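Local coordinates for Agap007691-pb (Anopheles gambiae, PDB 5C98), which probably acts as a serpin-type serine protease inhibitor, although its own function is not established, at residues C217-M229 and M239-I253. Residues are numbered along the deposited sequence; the frame is centred on the assembly and turned at random. Where two conformers were deposited one is given.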
ATOM      1  N   CYS A 217      20.338  -7.962  10.077  1.00 20.95           N
ATOM      2  CA  CYS A 217      21.503  -7.109  10.269  1.00 20.73           C
ATOM      3  C   CYS A 217      21.195  -6.031  11.293  1.00 22.20           C
ATOM      4  O   CYS A 217      20.045  -5.795  11.668  1.00 21.35           O
ATOM      5  CB  CYS A 217      21.983  -6.476   8.961  1.00 23.11           C
ATOM      6  SG  CYS A 217      20.817  -5.327   8.198  1.00 24.39           S
ATOM      7  N   LEU A 218      22.252  -5.420  11.791  1.00 20.54           N
ATOM      8  CA  LEU A 218      22.133  -4.165  12.496  1.00 18.92           C
ATOM      9  C   LEU A 218      22.354  -3.043  11.499  1.00 23.20           C
ATOM     10  O   LEU A 218      23.078  -3.201  10.512  1.00 25.47           O
ATOM     11  CB  LEU A 218      23.198  -4.072  13.583  1.00 23.13           C
ATOM     12  CG  LEU A 218      23.204  -5.120  14.684  1.00 28.08           C
ATOM     13  CD1 LEU A 218      24.312  -4.817  15.714  1.00 32.52           C
ATOM     14  CD2 LEU A 218      21.857  -5.178  15.360  1.00 30.09           C
ATOM     15  N   HIS A 219      21.725  -1.899  11.745  1.00 18.56           N
ATOM     16  CA  HIS A 219      21.985  -0.706  10.939  1.00 21.00           C
ATOM     17  C   HIS A 219      22.225   0.448  11.908  1.00 22.57           C
ATOM     18  O   HIS A 219      21.285   1.075  12.402  1.00 20.78           O
ATOM     19  CB  HIS A 219      20.892  -0.396   9.914  1.00 20.02           C
ATOM     20  CG  HIS A 219      21.374   0.497   8.821  1.00 24.15           C
ATOM     21  ND1 HIS A 219      21.856   1.766   9.059  1.00 26.95           N
ATOM     22  CD2 HIS A 219      21.514   0.287   7.490  1.00 23.06           C
ATOM     23  CE1 HIS A 219      22.245   2.309   7.918  1.00 28.73           C
ATOM     24  NE2 HIS A 219      22.051   1.429   6.952  1.00 26.59           N
ATOM     25  N   ASN A 220      23.497   0.718  12.215  1.00 23.88           N
ATOM     26  CA  ASN A 220      23.772   1.682  13.270  1.00 24.44           C
ATOM     27  C   ASN A 220      23.420   3.094  12.828  1.00 26.54           C
ATOM     28  O   ASN A 220      23.030   3.909  13.660  1.00 32.46           O
ATOM     29  CB  ASN A 220      25.225   1.609  13.763  1.00 27.26           C
ATOM     30  CG  ASN A 220      25.505   0.421  14.682  1.00 34.83           C
ATOM     31  OD1 ASN A 220      24.604  -0.233  15.218  1.00 26.75           O
ATOM     32  ND2 ASN A 220      26.788   0.161  14.893  1.00 39.77           N
ATOM     33  N   GLU A 221      23.518   3.408  11.538  1.00 26.29           N
ATOM     34  CA  GLU A 221      23.205   4.770  11.101  1.00 28.63           C
ATOM     35  C   GLU A 221      21.707   5.049  11.159  1.00 27.83           C
ATOM     36  O   GLU A 221      21.288   6.131  11.576  1.00 26.23           O
ATOM     37  CB  GLU A 221      23.741   5.017   9.692  1.00 34.71           C
ATOM     38  N   LEU A 222      20.878   4.085  10.750  1.00 21.67           N
ATOM     39  CA  LEU A 222      19.430   4.219  10.854  1.00 20.47           C
ATOM     40  C   LEU A 222      18.940   3.991  12.276  1.00 22.21           C
ATOM     41  O   LEU A 222      17.824   4.403  12.612  1.00 23.65           O
ATOM     42  CB  LEU A 222      18.794   3.187   9.935  1.00 23.95           C
ATOM     43  CG  LEU A 222      17.386   3.353   9.380  1.00 30.90           C
ATOM     44  CD1 LEU A 222      17.054   4.775   8.977  1.00 24.99           C
ATOM     45  CD2 LEU A 222      17.275   2.452   8.168  1.00 26.12           C
ATOM     46  N   ARG A 223      19.773   3.382  13.117  1.00 20.15           N
ATOM     47  CA  ARG A 223      19.463   3.084  14.511  1.00 19.56           C
ATOM     48  C   ARG A 223      18.353   2.046  14.621  1.00 15.76           C
ATOM     49  O   ARG A 223      17.382   2.236  15.352  1.00 17.52           O
ATOM     50  CB  ARG A 223      19.114   4.330  15.341  1.00 22.65           C
ATOM     51  CG  ARG A 223      20.000   5.540  15.130  1.00 32.20           C
ATOM     52  CD  ARG A 223      21.400   5.256  15.556  1.00 47.30           C
ATOM     53  NE  ARG A 223      21.586   5.088  16.990  1.00 58.27           N
ATOM     54  CZ  ARG A 223      22.646   4.478  17.514  1.00 56.79           C
ATOM     55  NH1 ARG A 223      23.603   3.990  16.720  1.00 49.28           N
ATOM     56  NH2 ARG A 223      22.751   4.345  18.827  1.00 49.92           N
ATOM     57  N   CYS A 224      18.506   0.926  13.922  1.00 16.61           N
ATOM     58  CA  CYS A 224      17.515  -0.134  14.016  1.00 15.78           C
ATOM     59  C   CYS A 224      18.138  -1.498  13.769  1.00 17.26           C
ATOM     60  O   CYS A 224      19.167  -1.622  13.092  1.00 18.38           O
ATOM     61  CB  CYS A 224      16.323   0.111  13.089  1.00 16.91           C
ATOM     62  SG  CYS A 224      16.783   0.105  11.332  1.00 18.08           S
ATOM     63  N   LYS A 225      17.495  -2.518  14.329  1.00 15.10           N
ATOM     64  CA  LYS A 225      17.694  -3.899  13.923  1.00 15.80           C
ATOM     65  C   LYS A 225      16.788  -4.204  12.738  1.00 15.18           C
ATOM     66  O   LYS A 225      15.725  -3.597  12.576  1.00 15.00           O
ATOM     67  CB  LYS A 225      17.311  -4.836  15.060  1.00 16.20           C
ATOM     68  CG  LYS A 225      18.243  -4.859  16.226  1.00 18.35           C
ATOM     69  CD  LYS A 225      17.822  -5.902  17.256  1.00 19.89           C
ATOM     70  CE  LYS A 225      18.804  -5.974  18.375  1.00 20.40           C
ATOM     71  NZ  LYS A 225      18.404  -6.965  19.404  1.00 23.17           N
ATOM     72  N   VAL A 226      17.219  -5.138  11.893  1.00 15.86           N
ATOM     73  CA  VAL A 226      16.486  -5.496  10.683  1.00 16.33           C
ATOM     74  C   VAL A 226      16.411  -7.005  10.574  1.00 16.39           C
ATOM     75  O   VAL A 226      17.423  -7.690  10.728  1.00 19.10           O
ATOM     76  CB  VAL A 226      17.202  -4.949   9.443  1.00 17.71           C
ATOM     77  CG1 VAL A 226      16.394  -5.189   8.211  1.00 18.87           C
ATOM     78  CG2 VAL A 226      17.504  -3.470   9.622  1.00 19.39           C
ATOM     79  N   VAL A 227      15.232  -7.522  10.274  1.00 15.17           N
ATOM     80  CA  VAL A 227      15.085  -8.894   9.816  1.00 15.78           C
ATOM     81  C   VAL A 227      14.239  -8.880   8.551  1.00 16.18           C
ATOM     82  O   VAL A 227      13.322  -8.070   8.408  1.00 17.28           O
ATOM     83  CB  VAL A 227      14.434  -9.825  10.866  1.00 17.25           C
ATOM     84  CG1 VAL A 227      15.348 -10.067  12.068  1.00 21.25           C
ATOM     85  CG2 VAL A 227      13.048  -9.321  11.278  1.00 23.38           C
ATOM     86  N   ASP A 228      14.550  -9.757   7.622  1.00 17.66           N
ATOM     87  CA  ASP A 228      13.742  -9.917   6.409  1.00 16.16           C
ATOM     88  C   ASP A 228      13.015 -11.249   6.538  1.00 19.52           C
ATOM     89  O   ASP A 228      13.643 -12.312   6.502  1.00 24.29           O
ATOM     90  CB  ASP A 228      14.613  -9.855   5.156  1.00 18.03           C
ATOM     91  CG  ASP A 228      13.875  -9.303   3.946  1.00 25.27           C
ATOM     92  OD1 ASP A 228      12.618  -9.220   3.975  1.00 23.65           O
ATOM     93  OD2 ASP A 228      14.562  -8.952   2.960  1.00 26.51           O
ATOM     94  N   MET A 229      11.697 -11.180   6.743  1.00 16.23           N
ATOM     95  CA  MET A 229      10.863 -12.324   7.072  1.00 18.05           C
ATOM     96  C   MET A 229      10.144 -12.782   5.813  1.00 19.78           C
ATOM     97  O   MET A 229       9.200 -12.110   5.369  1.00 18.68           O
ATOM     98  CB  MET A 229       9.844 -11.930   8.133  1.00 21.13           C
ATOM     99  CG  MET A 229      10.508 -11.659   9.478  1.00 21.45           C
ATOM    100  SD  MET A 229       9.319 -11.267  10.747  1.00 23.34           S
ATOM    101  CE  MET A 229       8.354 -12.770  10.829  1.00 47.96           C
ATOM    102  N   MET A 239       8.961  -9.655   3.993  1.00 15.93           N
ATOM    103  CA  MET A 239       8.617  -8.512   4.825  1.00 13.67           C
ATOM    104  C   MET A 239       9.855  -8.086   5.601  1.00 15.08           C
ATOM    105  O   MET A 239      10.293  -8.795   6.507  1.00 16.22           O
ATOM    106  CB  MET A 239       7.503  -8.874   5.800  1.00 16.10           C
ATOM    107  CG  MET A 239       7.120  -7.739   6.723  1.00 17.20           C
ATOM    108  SD  MET A 239       5.739  -8.063   7.827  1.00 20.34           S
ATOM    109  CE  MET A 239       6.412  -9.356   8.865  1.00 22.23           C
ATOM    110  N   LEU A 240      10.377  -6.919   5.270  1.00 15.11           N
ATOM    111  CA  LEU A 240      11.469  -6.344   6.033  0.50 13.85           C
ATOM    112  C   LEU A 240      10.883  -5.622   7.233  1.00 14.77           C
ATOM    113  O   LEU A 240       9.976  -4.800   7.096  1.00 17.29           O
ATOM    114  CB  LEU A 240      12.246  -5.387   5.133  0.50 16.41           C
ATOM    115  CG  LEU A 240      13.647  -4.951   5.553  0.50 12.43           C
ATOM    116  CD1 LEU A 240      14.619  -6.096   5.517  0.50 15.98           C
ATOM    117  CD2 LEU A 240      14.115  -3.813   4.664  0.50 14.02           C
ATOM    118  N   VAL A 241      11.395  -5.944   8.417  1.00 13.32           N
ATOM    119  CA  VAL A 241      10.922  -5.343   9.654  1.00 15.05           C
ATOM    120  C   VAL A 241      12.063  -4.534  10.231  1.00 14.84           C
ATOM    121  O   VAL A 241      13.166  -5.063  10.431  1.00 15.33           O
ATOM    122  CB  VAL A 241      10.435  -6.375  10.674  1.00 14.56           C
ATOM    123  CG1 VAL A 241       9.881  -5.682  11.906  1.00 16.23           C
ATOM    124  CG2 VAL A 241       9.375  -7.276  10.061  1.00 16.25           C
ATOM    125  N   LEU A 242      11.806  -3.265  10.483  1.00 13.70           N
ATOM    126  CA  LEU A 242      12.791  -2.337  11.044  1.00 13.60           C
ATOM    127  C   LEU A 242      12.354  -2.002  12.462  1.00 14.62           C
ATOM    128  O   LEU A 242      11.308  -1.365  12.667  1.00 14.17           O
ATOM    129  CB  LEU A 242      12.891  -1.067  10.206  1.00 15.96           C
ATOM    130  CG  LEU A 242      13.066  -1.233   8.703  1.00 21.27           C
ATOM    131  CD1 LEU A 242      13.285   0.133   8.046  1.00 20.50           C
ATOM    132  CD2 LEU A 242      14.189  -2.173   8.376  1.00 22.59           C
ATOM    133  N   LEU A 243      13.158  -2.415  13.435  1.00 14.16           N
ATOM    134  CA  LEU A 243      12.850  -2.235  14.846  1.00 14.02           C
ATOM    135  C   LEU A 243      13.838  -1.240  15.433  1.00 13.76           C
ATOM    136  O   LEU A 243      15.031  -1.559  15.562  1.00 15.54           O
ATOM    137  CB  LEU A 243      12.968  -3.586  15.553  1.00 16.37           C
ATOM    138  CG  LEU A 243      12.753  -3.596  17.055  1.00 16.52           C
ATOM    139  CD1 LEU A 243      11.323  -3.259  17.425  1.00 16.40           C
ATOM    140  CD2 LEU A 243      13.122  -4.973  17.634  1.00 18.25           C
ATOM    141  N   PRO A 244      13.406  -0.046  15.788  1.00 13.24           N
ATOM    142  CA  PRO A 244      14.339   0.951  16.317  1.00 13.60           C
ATOM    143  C   PRO A 244      15.088   0.441  17.533  1.00 15.06           C
ATOM    144  O   PRO A 244      14.535  -0.282  18.364  1.00 17.14           O
ATOM    145  CB  PRO A 244      13.432   2.131  16.683  1.00 17.43           C
ATOM    146  CG  PRO A 244      12.230   1.978  15.792  1.00 18.05           C
ATOM    147  CD  PRO A 244      12.031   0.484  15.665  1.00 15.58           C
ATOM    148  N   TYR A 245      16.349   0.834  17.652  1.00 15.54           N
ATOM    149  CA  TYR A 245      17.075   0.551  18.874  1.00 16.58           C
ATOM    150  C   TYR A 245      16.360   1.212  20.050  1.00 18.03           C
ATOM    151  O   TYR A 245      15.639   2.198  19.890  1.00 19.36           O
ATOM    152  CB  TYR A 245      18.474   1.170  18.802  1.00 16.91           C
ATOM    153  CG  TYR A 245      19.426   0.549  17.791  1.00 15.07           C
ATOM    154  CD1 TYR A 245      19.203  -0.705  17.266  1.00 15.20           C
ATOM    155  CD2 TYR A 245      20.588   1.202  17.440  1.00 17.34           C
ATOM    156  CE1 TYR A 245      20.091  -1.273  16.364  1.00 18.52           C
ATOM    157  CE2 TYR A 245      21.476   0.655  16.557  1.00 20.27           C
ATOM    158  CZ  TYR A 245      21.232  -0.590  16.032  1.00 22.45           C
ATOM    159  OH  TYR A 245      22.127  -1.156  15.133  1.00 21.82           O
ATOM    160  N   ASP A 246      16.591   0.685  21.250  1.00 18.62           N
ATOM    161  CA  ASP A 246      16.149   1.380  22.452  1.00 18.83           C
ATOM    162  C   ASP A 246      16.665   2.813  22.451  1.00 22.03           C
ATOM    163  O   ASP A 246      17.763   3.095  21.965  1.00 22.48           O
ATOM    164  CB  ASP A 246      16.672   0.668  23.690  1.00 21.50           C
ATOM    165  CG  ASP A 246      15.949  -0.634  23.935  1.00 32.88           C
ATOM    166  OD1 ASP A 246      14.738  -0.583  24.232  1.00 35.86           O
ATOM    167  OD2 ASP A 246      16.573  -1.698  23.797  1.00 30.31           O
ATOM    168  N   GLY A 247      15.855   3.718  22.996  1.00 23.94           N
ATOM    169  CA  GLY A 247      16.177   5.127  23.027  1.00 30.43           C
ATOM    170  C   GLY A 247      15.977   5.857  21.721  1.00 27.71           C
ATOM    171  O   GLY A 247      16.385   7.019  21.606  1.00 28.78           O
ATOM    172  N   THR A 248      15.391   5.204  20.718  1.00 21.37           N
ATOM    173  CA  THR A 248      15.143   5.813  19.421  1.00 22.51           C
ATOM    174  C   THR A 248      13.674   5.649  19.086  1.00 20.70           C
ATOM    175  O   THR A 248      13.117   4.559  19.224  1.00 23.93           O
ATOM    176  CB  THR A 248      15.978   5.128  18.337  1.00 24.08           C
ATOM    177  OG1 THR A 248      17.357   5.150  18.722  1.00 30.18           O
ATOM    178  CG2 THR A 248      15.817   5.813  16.999  1.00 25.12           C
ATOM    179  N   GLU A 249      13.063   6.737  18.639  1.00 19.41           N
ATOM    180  CA  GLU A 249      11.661   6.753  18.254  1.00 18.74           C
ATOM    181  C   GLU A 249      11.493   6.202  16.838  1.00 16.90           C
ATOM    182  O   GLU A 249      12.337   6.420  15.972  1.00 17.00           O
ATOM    183  CB  GLU A 249      11.171   8.206  18.241  1.00 21.87           C
ATOM    184  CG  GLU A 249      11.124   8.920  19.579  1.00 27.21           C
ATOM    185  CD  GLU A 249       9.998   8.432  20.433  1.00 36.31           C
ATOM    186  OE1 GLU A 249       8.906   8.164  19.877  1.00 32.92           O
ATOM    187  OE2 GLU A 249      10.204   8.306  21.653  1.00 47.68           O
ATOM    188  N   LEU A 250      10.394   5.491  16.603  1.00 14.40           N
ATOM    189  CA  LEU A 250      10.095   5.015  15.261  1.00 14.76           C
ATOM    190  C   LEU A 250      10.052   6.162  14.267  1.00 15.72           C
ATOM    191  O   LEU A 250      10.517   6.017  13.145  1.00 14.80           O
ATOM    192  CB  LEU A 250       8.810   4.200  15.258  1.00 16.37           C
ATOM    193  CG  LEU A 250       8.425   3.675  13.873  1.00 16.46           C
ATOM    194  CD1 LEU A 250       9.483   2.724  13.298  1.00 16.34           C
ATOM    195  CD2 LEU A 250       7.071   2.974  13.928  1.00 16.09           C
ATOM    196  N   ARG A 251       9.549   7.330  14.672  1.00 14.73           N
ATOM    197  CA  ARG A 251       9.477   8.454  13.739  1.00 15.51           C
ATOM    198  C   ARG A 251      10.845   8.788  13.164  1.00 15.88           C
ATOM    199  O   ARG A 251      10.950   9.206  11.999  1.00 16.27           O
ATOM    200  CB  ARG A 251       8.912   9.679  14.439  1.00 18.87           C
ATOM    201  CG  ARG A 251       8.614  10.842  13.536  1.00 28.23           C
ATOM    202  CD  ARG A 251       8.062  12.001  14.356  1.00 38.79           C
ATOM    203  NE  ARG A 251       9.075  12.516  15.279  1.00 49.61           N
ATOM    204  CZ  ARG A 251       9.214  12.151  16.552  1.00 49.81           C
ATOM    205  NH1 ARG A 251       8.401  11.260  17.104  1.00 54.98           N
ATOM    206  NH2 ARG A 251      10.182  12.684  17.280  1.00 51.54           N
ATOM    207  N   GLN A 252      11.911   8.608  13.951  1.00 16.25           N
ATOM    208  CA  GLN A 252      13.242   8.896  13.430  1.00 16.85           C
ATOM    209  C   GLN A 252      13.616   7.949  12.293  1.00 18.78           C
ATOM    210  O   GLN A 252      14.218   8.361  11.299  1.00 18.14           O
ATOM    211  CB  GLN A 252      14.275   8.804  14.553  1.00 22.45           C
ATOM    212  CG  GLN A 252      15.652   9.272  14.141  1.00 34.20           C
ATOM    213  CD  GLN A 252      16.691   9.047  15.220  1.00 40.25           C
ATOM    214  OE1 GLN A 252      16.447   9.298  16.402  1.00 43.70           O
ATOM    215  NE2 GLN A 252      17.859   8.564  14.817  1.00 41.71           N
ATOM    216  N   ILE A 253      13.281   6.666  12.421  1.00 14.82           N
ATOM    217  CA  ILE A 253      13.558   5.714  11.353  1.00 14.82           C
ATOM    218  C   ILE A 253      12.722   6.053  10.128  1.00 15.68           C
ATOM    219  O   ILE A 253      13.213   6.066   8.999  1.00 15.65           O
ATOM    220  CB  ILE A 253      13.268   4.276  11.840  1.00 17.00           C
ATOM    221  CG1 ILE A 253      14.410   3.705  12.701  1.00 17.80           C
ATOM    222  CG2 ILE A 253      13.073   3.311  10.662  1.00 18.12           C
ATOM    223  CD1 ILE A 253      14.732   4.424  13.959  1.00 20.32           C
TER
HETATM  224  O   HOH W   1      17.248   7.122  12.266  1.00 31.73           O
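Tyr245 lies flat on the backbone of 217-229. One ring face covers the Arg223-Cys224 peptide, with Arg223 C and Cys224 N both 3.6 Å from its plane. Tyr245 OH donates to Asn220 OD1 at 2.6 Å. The Arg223 guanidinium turns one face to the ring's rim. Tyr245 CD2 stands 3.9 Å above the centre of the Arg223 guanidinium, and the two planes are nearly perpendicular at 84°. The Arg223 chain is bent at CB-CG (chi2 -64°) and at CG-CD (chi3 -69°), which brings the guanidinium back beside the ring. Tyr245 N also donates to Arg223 O at 2.9 Å.

Beyond Tyr245, strands 224-229 and 239-244 pair antiparallel. They belong to the serpin B sheet, between the end of strand 204-219 and strand 354-360. Hydrogen-bonded pairs are Lys225-Leu243, Val227-Val241 and Met229-Met239. Val227, Val241, Met229 and Met239 share one face, where Met229 SD meets Met239 CE and Val241 CG2, both at 4.0 Å. On the other face Val226 CG1 meets Leu242 CD2 at 3.7 Å. Both faces are mostly apolar, but Asp228 is a buried charge, paired with Arg359 and hydrogen-bonded to Ser238.

Arg223 and Cys224 both face His219, forming a G1 bulge in the tight turn from strand 204-219. His219 ND1 accepts from Leu222 N, and NE2 bonds Gln264. At the start of helix 250-256, Ile253 CD1 packs against Leu222 O at 3.4 Å, and a water links that oxygen to Gln252 NE2. Ring cover and the bonds to Asn220 and Arg223 O together let Tyr245 fix the 220-223 turn.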